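Local coordinates for contact-dependent inhibitor I (Escherichia coli NC101, PDB 5I4Q), which probably acts as an immunity protein, binding the toxin part of its partner contact-dependent inhibitor A and so protecting the cell that makes both, at residues Pro72-Arg75 with Ile76-Ile80; Leu83-Asp87 with Phe88-Lys92; Trp94-Lys97 with Phe98-Leu102. All coordinates share one frame; numbering follows the deposited sequence.

In the fold
The three contacts follow one another along the C-terminal part of an all-helical chain. Interaction 1 opens helix 74-82, interaction 2 spans the loop after that helix and the start of helix 88-99, and interaction 3 closes helix 88-99. Both short helices pack against the long helices 4-40 and 44-66. The centre of interaction 1 lies about 18 Å from that of interaction 2 and about 19 Å from that of interaction 3; the latter two, about 13 Å apart, touch where Leu-83 CD2 meets Trp-94 NE1 at 3.6 Å. Residues of interactions 1 and 2 also meet the chain of contact-dependent inhibitor A, consistent with a role in toxin recognition.

Interaction 1 (Pro72-Arg75 with Ile76-Ile80)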
# COMPACT_ATOMS: atom_id res chain seq x y z
N PRO B 72 5.87 5.74 6.98
CA PRO B 72 7.21 5.25 6.70
C PRO B 72 7.89 4.62 7.94
O PRO B 72 7.29 4.57 8.99
CB PRO B 72 7.94 6.54 6.28
CG PRO B 72 7.36 7.55 7.19
CD PRO B 72 5.89 7.18 7.25
N GLY B 73 9.14 4.17 7.80
CA GLY B 73 9.93 3.68 8.94
C GLY B 73 10.17 4.76 9.99
O GLY B 73 10.23 5.92 9.68
N LYS B 74 10.33 4.34 11.25
CA LYS B 74 10.55 5.22 12.41
C LYS B 74 11.55 6.35 12.16
O LYS B 74 11.33 7.47 12.58
CB LYS B 74 11.04 4.38 13.60
CG LYS B 74 11.25 5.13 14.91
CD LYS B 74 9.96 5.39 15.69
CE LYS B 74 10.17 6.39 16.84
NZ LYS B 74 11.02 5.87 17.96
N ARG B 75 12.63 6.05 11.48
CA ARG B 75 13.62 7.04 11.17
C ARG B 75 13.08 8.25 10.42
O ARG B 75 13.31 9.41 10.81
CB ARG B 75 14.77 6.42 10.39
CG ARG B 75 16.11 7.00 10.78
CD ARG B 75 17.26 6.18 10.23
NE ARG B 75 18.51 6.85 10.58
CZ ARG B 75 19.37 7.39 9.73
NH1 ARG B 75 19.18 7.32 8.42
NH2 ARG B 75 20.46 7.98 10.20
N ILE B 76 12.41 7.95 9.31
CA ILE B 76 11.74 8.97 8.50
C ILE B 76 10.57 9.63 9.28
O ILE B 76 10.39 10.81 9.17
CB ILE B 76 11.20 8.34 7.21
CG1 ILE B 76 12.34 7.77 6.37
CG2 ILE B 76 10.36 9.33 6.42
CD1 ILE B 76 13.10 8.84 5.60
N GLN B 77 9.81 8.90 10.07
CA GLN B 77 8.79 9.50 10.94
C GLN B 77 9.36 10.51 11.92
O GLN B 77 8.81 11.58 12.09
CB GLN B 77 8.02 8.47 11.73
CG GLN B 77 6.61 8.22 11.25
CD GLN B 77 6.02 6.95 11.86
OE1 GLN B 77 6.44 5.83 11.51
NE2 GLN B 77 5.07 7.11 12.76
N ASP B 78 10.45 10.17 12.57
CA ASP B 78 11.14 11.09 13.46
C ASP B 78 11.65 12.28 12.72
O ASP B 78 11.49 13.41 13.19
CB ASP B 78 12.29 10.41 14.18
CG ASP B 78 11.82 9.40 15.21
OD1 ASP B 78 10.63 9.44 15.66
OD2 ASP B 78 12.64 8.53 15.57
N LEU B 79 12.21 12.07 11.55
CA LEU B 79 12.63 13.17 10.73
C LEU B 79 11.49 14.13 10.36
O LEU B 79 11.66 15.36 10.42
CB LEU B 79 13.28 12.70 9.44
CG LEU B 79 13.68 13.94 8.62
CD1 LEU B 79 15.13 13.86 8.20
CD2 LEU B 79 12.73 14.24 7.46
N ILE B 80 10.35 13.57 9.94
CA ILE B 80 9.19 14.40 9.59
C ILE B 80 8.73 15.28 10.76
O ILE B 80 8.40 16.46 10.59
CB ILE B 80 8.02 13.55 9.10
CG1 ILE B 80 8.32 12.93 7.71
CG2 ILE B 80 6.75 14.38 9.04
CD1 ILE B 80 7.23 11.97 7.29
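The pyrrolidine ring of Pro-72 lies obliquely against Ile-76, its CG 3.6 Å from Ile-76 CG2. That methyl stands anti to the backbone N because chi1 of Ile-76 is -62°, which turns it to the proline while CG1 takes the place beside the N. Pro-72 CG also lies 4.4 Å from Ile-80 CD1, one turn further along. Met-64 and Leu-25, from the two long helices, touch the same proline, so the proline joins the start of this helix to both long helices. Gln-77 also slants across the ring, its CG 4.2 Å from both CG and CD of Pro-72. On the polar side, Lys-74 bends at chi2 and chi4 and crosses in front of the Asp-78 carboxylate oxygens at a slant, CE 3.3 Å from Asp-78 OD1, whereas NZ makes only a long salt bridge of 3.9 Å to Asp-78 OD2. Arg-75 extends away and pairs with Glu-29 of helix 4-40. Along the backbone, Gln-77 N donates to Gly-73 O at 3.0 Å, and Asp-78 N and Leu-79 N repeat the pattern to Lys-74 and Arg-75. This is the first turn of an alpha-helix, with Gly-73 at the N-cap and a proline just before it packed onto the helix side.

Interaction 2 (Leu83-Asp87 with Phe88-Lys92); sequences LDRDD and FYSRK
Asp-87 and Ser-90 form a capping box at the start of helix 88-99: Ser-90 N donates to Asp-87 OD1 at 2.8 Å, and Asp-87 N returns a bond to Ser-90 OG at 3.1 Å. Asp-87 CG sits between its own N and carbonyl carbon (chi1 55°), which carries OD1 to the helix start, where it also takes a weak bond from Tyr-89 N. The other oxygen, OD2, is held by Arg-85 NE at 2.7 Å, so the capping carboxylate is fixed at both oxygens. Arg-85 in turn reaches Asp-57 of the contact-dependent inhibitor A chain through NH1. Followed outward, Arg-91 first runs along the Asp-87 carbonyl, with CB, CG and CD all near its O and CG closest at 3.2 Å; the same oxygen accepts from Arg-91 N. Beyond CD the extended chain brings the guanidinium edge to Asp-86, its plane only 10° from that of the carboxylate. NH1 turns to Gln-48, and NH2 also pairs with Asp-52, which joins the first turn of helix 88-99 to helix 44-66. At the tip, both donors facing the loop converge on one atom: NE meets Asp-86 OD1 at 2.9 Å, nearly along its C-O axis, and NH2 reaches it at 3.0 Å from the syn side.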
# COMPACT_ATOMS: atom_id res chain seq x y z
N LEU B 83 11.90 18.04 11.83
CA LEU B 83 12.23 19.05 10.82
C LEU B 83 11.04 19.77 10.22
O LEU B 83 11.18 20.49 9.24
CB LEU B 83 13.03 18.40 9.70
CG LEU B 83 14.50 18.03 10.02
CD1 LEU B 83 15.29 17.83 8.74
CD2 LEU B 83 15.22 19.07 10.82
N ASP B 84 9.87 19.60 10.80
CA ASP B 84 8.66 20.24 10.30
C ASP B 84 8.72 21.75 10.40
O ASP B 84 8.41 22.45 9.47
CB ASP B 84 7.42 19.76 11.09
CG ASP B 84 6.15 20.09 10.38
OD1 ASP B 84 5.92 19.53 9.29
OD2 ASP B 84 5.42 20.98 10.81
N ARG B 85 9.15 22.25 11.53
CA ARG B 85 9.23 23.66 11.74
C ARG B 85 10.47 24.24 11.03
O ARG B 85 11.58 23.84 11.31
CB ARG B 85 9.30 23.92 13.24
CG ARG B 85 9.32 25.41 13.57
CD ARG B 85 9.41 25.70 15.07
NE ARG B 85 9.64 27.14 15.34
CZ ARG B 85 9.81 27.66 16.54
NH1 ARG B 85 9.88 26.85 17.59
NH2 ARG B 85 10.01 28.97 16.66
N ASP B 86 10.23 25.20 10.14
CA ASP B 86 11.20 25.81 9.29
C ASP B 86 11.14 27.31 9.46
O ASP B 86 10.30 27.97 8.88
CB ASP B 86 10.89 25.40 7.84
CG ASP B 86 11.75 26.15 6.78
OD1 ASP B 86 12.78 26.78 7.12
OD2 ASP B 86 11.37 26.08 5.58
N ASP B 87 12.02 27.85 10.31
CA ASP B 87 12.18 29.28 10.39
C ASP B 87 13.60 29.58 10.84
O ASP B 87 14.39 28.66 11.05
CB ASP B 87 11.14 29.88 11.38
CG ASP B 87 11.21 29.23 12.75
OD1 ASP B 87 12.34 29.00 13.27
OD2 ASP B 87 10.14 28.93 13.33
N PHE B 88 13.91 30.86 11.02
CA PHE B 88 15.25 31.31 11.46
C PHE B 88 15.72 30.60 12.75
O PHE B 88 16.86 30.15 12.82
CB PHE B 88 15.27 32.84 11.60
CG PHE B 88 16.52 33.39 12.28
CD1 PHE B 88 17.70 33.53 11.57
CD2 PHE B 88 16.48 33.77 13.61
CE1 PHE B 88 18.84 34.02 12.19
CE2 PHE B 88 17.62 34.27 14.25
CZ PHE B 88 18.80 34.39 13.53
N TYR B 89 14.79 30.43 13.70
CA TYR B 89 15.10 29.95 15.04
C TYR B 89 15.32 28.47 15.05
O TYR B 89 16.18 27.99 15.80
CB TYR B 89 14.03 30.41 16.07
CG TYR B 89 13.96 31.92 16.14
CD1 TYR B 89 14.88 32.64 16.89
CD2 TYR B 89 13.01 32.63 15.39
CE1 TYR B 89 14.86 34.01 16.93
CE2 TYR B 89 12.98 34.00 15.40
CZ TYR B 89 13.91 34.70 16.17
OH TYR B 89 13.86 36.10 16.19
N SER B 90 14.60 27.73 14.22
CA SER B 90 14.83 26.28 14.12
C SER B 90 16.11 26.05 13.32
O SER B 90 16.89 25.15 13.63
CB SER B 90 13.64 25.55 13.51
OG SER B 90 13.54 25.75 12.09
N ARG B 91 16.34 26.86 12.28
CA ARG B 91 17.60 26.74 11.52
C ARG B 91 18.84 27.00 12.36
O ARG B 91 19.86 26.28 12.21
CB ARG B 91 17.61 27.66 10.30
CG ARG B 91 16.63 27.19 9.22
CD ARG B 91 16.38 28.28 8.21
NE ARG B 91 15.52 27.80 7.16
CZ ARG B 91 15.74 27.90 5.86
NH1 ARG B 91 16.83 28.47 5.37
NH2 ARG B 91 14.85 27.41 5.02
N LYS B 92 18.78 27.99 13.22
CA LYS B 92 19.88 28.31 14.12
C LYS B 92 20.17 27.06 14.98
O LYS B 92 21.31 26.65 15.14
CB LYS B 92 19.50 29.52 14.98
CG LYS B 92 20.60 30.50 15.37
CD LYS B 92 21.35 31.12 14.18
CE LYS B 92 22.66 31.82 14.57
NZ LYS B 92 23.38 32.40 13.39

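Interaction 3 (Trp94-Lys97 with Phe98-Leu102)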
# COMPACT_ATOMS: atom_id res chain seq x y z
N TRP B 94 19.30 23.79 14.45
CA TRP B 94 19.75 22.60 13.70
C TRP B 94 21.15 22.82 13.18
O TRP B 94 21.96 21.89 13.20
CB TRP B 94 18.76 22.24 12.59
CG TRP B 94 17.46 21.67 13.14
CD1 TRP B 94 16.21 22.19 12.95
CD2 TRP B 94 17.29 20.50 13.95
NE1 TRP B 94 15.27 21.42 13.61
CE2 TRP B 94 15.92 20.37 14.23
CE3 TRP B 94 18.17 19.56 14.47
CZ2 TRP B 94 15.40 19.35 15.04
CZ3 TRP B 94 17.66 18.53 15.26
CH2 TRP B 94 16.29 18.43 15.53
N HIS B 95 21.47 24.04 12.75
CA HIS B 95 22.83 24.28 12.26
C HIS B 95 23.85 23.98 13.35
O HIS B 95 24.84 23.30 13.12
CB HIS B 95 22.98 25.71 11.75
CG HIS B 95 24.32 25.99 11.14
ND1 HIS B 95 25.22 26.87 11.71
CD2 HIS B 95 24.91 25.50 10.03
CE1 HIS B 95 26.32 26.90 10.97
NE2 HIS B 95 26.16 26.07 9.96
N LYS B 96 23.59 24.47 14.54
CA LYS B 96 24.47 24.23 15.65
C LYS B 96 24.63 22.76 15.91
O LYS B 96 25.74 22.29 16.02
CB LYS B 96 23.98 24.94 16.92
CG LYS B 96 24.70 24.52 18.19
CD LYS B 96 25.03 25.71 19.09
CE LYS B 96 25.65 25.30 20.42
NZ LYS B 96 26.94 24.56 20.25
N LYS B 97 23.52 22.04 15.99
CA LYS B 97 23.59 20.61 16.31
C LYS B 97 24.33 19.84 15.23
O LYS B 97 25.12 18.98 15.54
CB LYS B 97 22.20 20.02 16.54
CG LYS B 97 21.66 20.28 17.93
CD LYS B 97 20.48 19.36 18.22
CE LYS B 97 20.78 18.29 19.26
NZ LYS B 97 20.65 18.81 20.65
N PHE B 98 24.07 20.15 13.96
CA PHE B 98 24.68 19.42 12.84
C PHE B 98 26.20 19.75 12.75
O PHE B 98 27.00 18.88 12.49
CB PHE B 98 24.03 19.81 11.50
CG PHE B 98 22.58 19.44 11.34
CD1 PHE B 98 21.98 18.44 12.10
CD2 PHE B 98 21.82 20.06 10.37
CE1 PHE B 98 20.66 18.09 11.91
CE2 PHE B 98 20.50 19.73 10.20
CZ PHE B 98 19.91 18.76 10.98
N SER B 99 26.58 21.01 13.00
CA SER B 99 27.99 21.41 13.13
C SER B 99 28.73 20.66 14.24
O SER B 99 29.89 20.33 14.08
CB SER B 99 28.08 22.92 13.39
OG SER B 99 27.57 23.66 12.29
N ASP B 100 28.07 20.40 15.36
CA ASP B 100 28.69 19.62 16.46
C ASP B 100 28.74 18.12 16.20
O ASP B 100 29.13 17.37 17.08
CB ASP B 100 27.94 19.85 17.78
CG ASP B 100 28.17 21.25 18.35
OD1 ASP B 100 29.10 21.96 17.91
OD2 ASP B 100 27.41 21.65 19.27
N GLY B 101 28.30 17.67 15.02
CA GLY B 101 28.39 16.28 14.62
C GLY B 101 27.10 15.45 14.61
O GLY B 101 27.16 14.24 14.45
N LEU B 102 25.94 16.08 14.74
CA LEU B 102 24.67 15.35 14.63
C LEU B 102 24.42 14.97 13.16
O LEU B 102 24.39 15.84 12.28
CB LEU B 102 23.50 16.16 15.23
CG LEU B 102 22.13 15.44 15.27
CD1 LEU B 102 22.19 14.27 16.25
CD2 LEU B 102 20.97 16.35 15.63
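Aromatic packing joins Trp-94 to Phe-98: the two ring planes lie 25° apart but are slid so far that the rings barely overlap, the centroids of the Trp-94 six-membered ring and the Phe-98 ring 5.7 Å apart. A CH-pi contact adds to this, Trp-94 CB standing over the Phe-98 face, 4.3 Å from its centroid. Phe-98 CG lies anti to its carbonyl carbon (chi1 -64°), which turns the ring back to the preceding turn, where Trp-94 O lies over one face, toward the rim, 3.1 Å from Phe-98 CG. At the indole edge, near its plane, Leu-102 CD2 meets Trp-94 CZ3 at 4.0 Å, and the same methyl touches the aliphatic chain of Lys-97.

Among the polar contacts, Ser-99 gives two bonds to His-95 O, from N and from OG, the hydroxyl coming from above the carbonyl plane. Ser-99 OG also lies over one face of the imidazole, whose NE2 is bonded to Thr-42 O. A salt bridge links Lys-96 NZ to the syn lone pair of Asp-100 OD2 at 3.1 Å.

Backbone bonds finish the helix: Leu-102 N donates to Lys-97 O at 3.1 Å and Gly-101 N to Phe-98 O. With Gly-101 at positive phi and Leu-102 folded back onto the last turn, this is a Schellman motif closing helix 88-99.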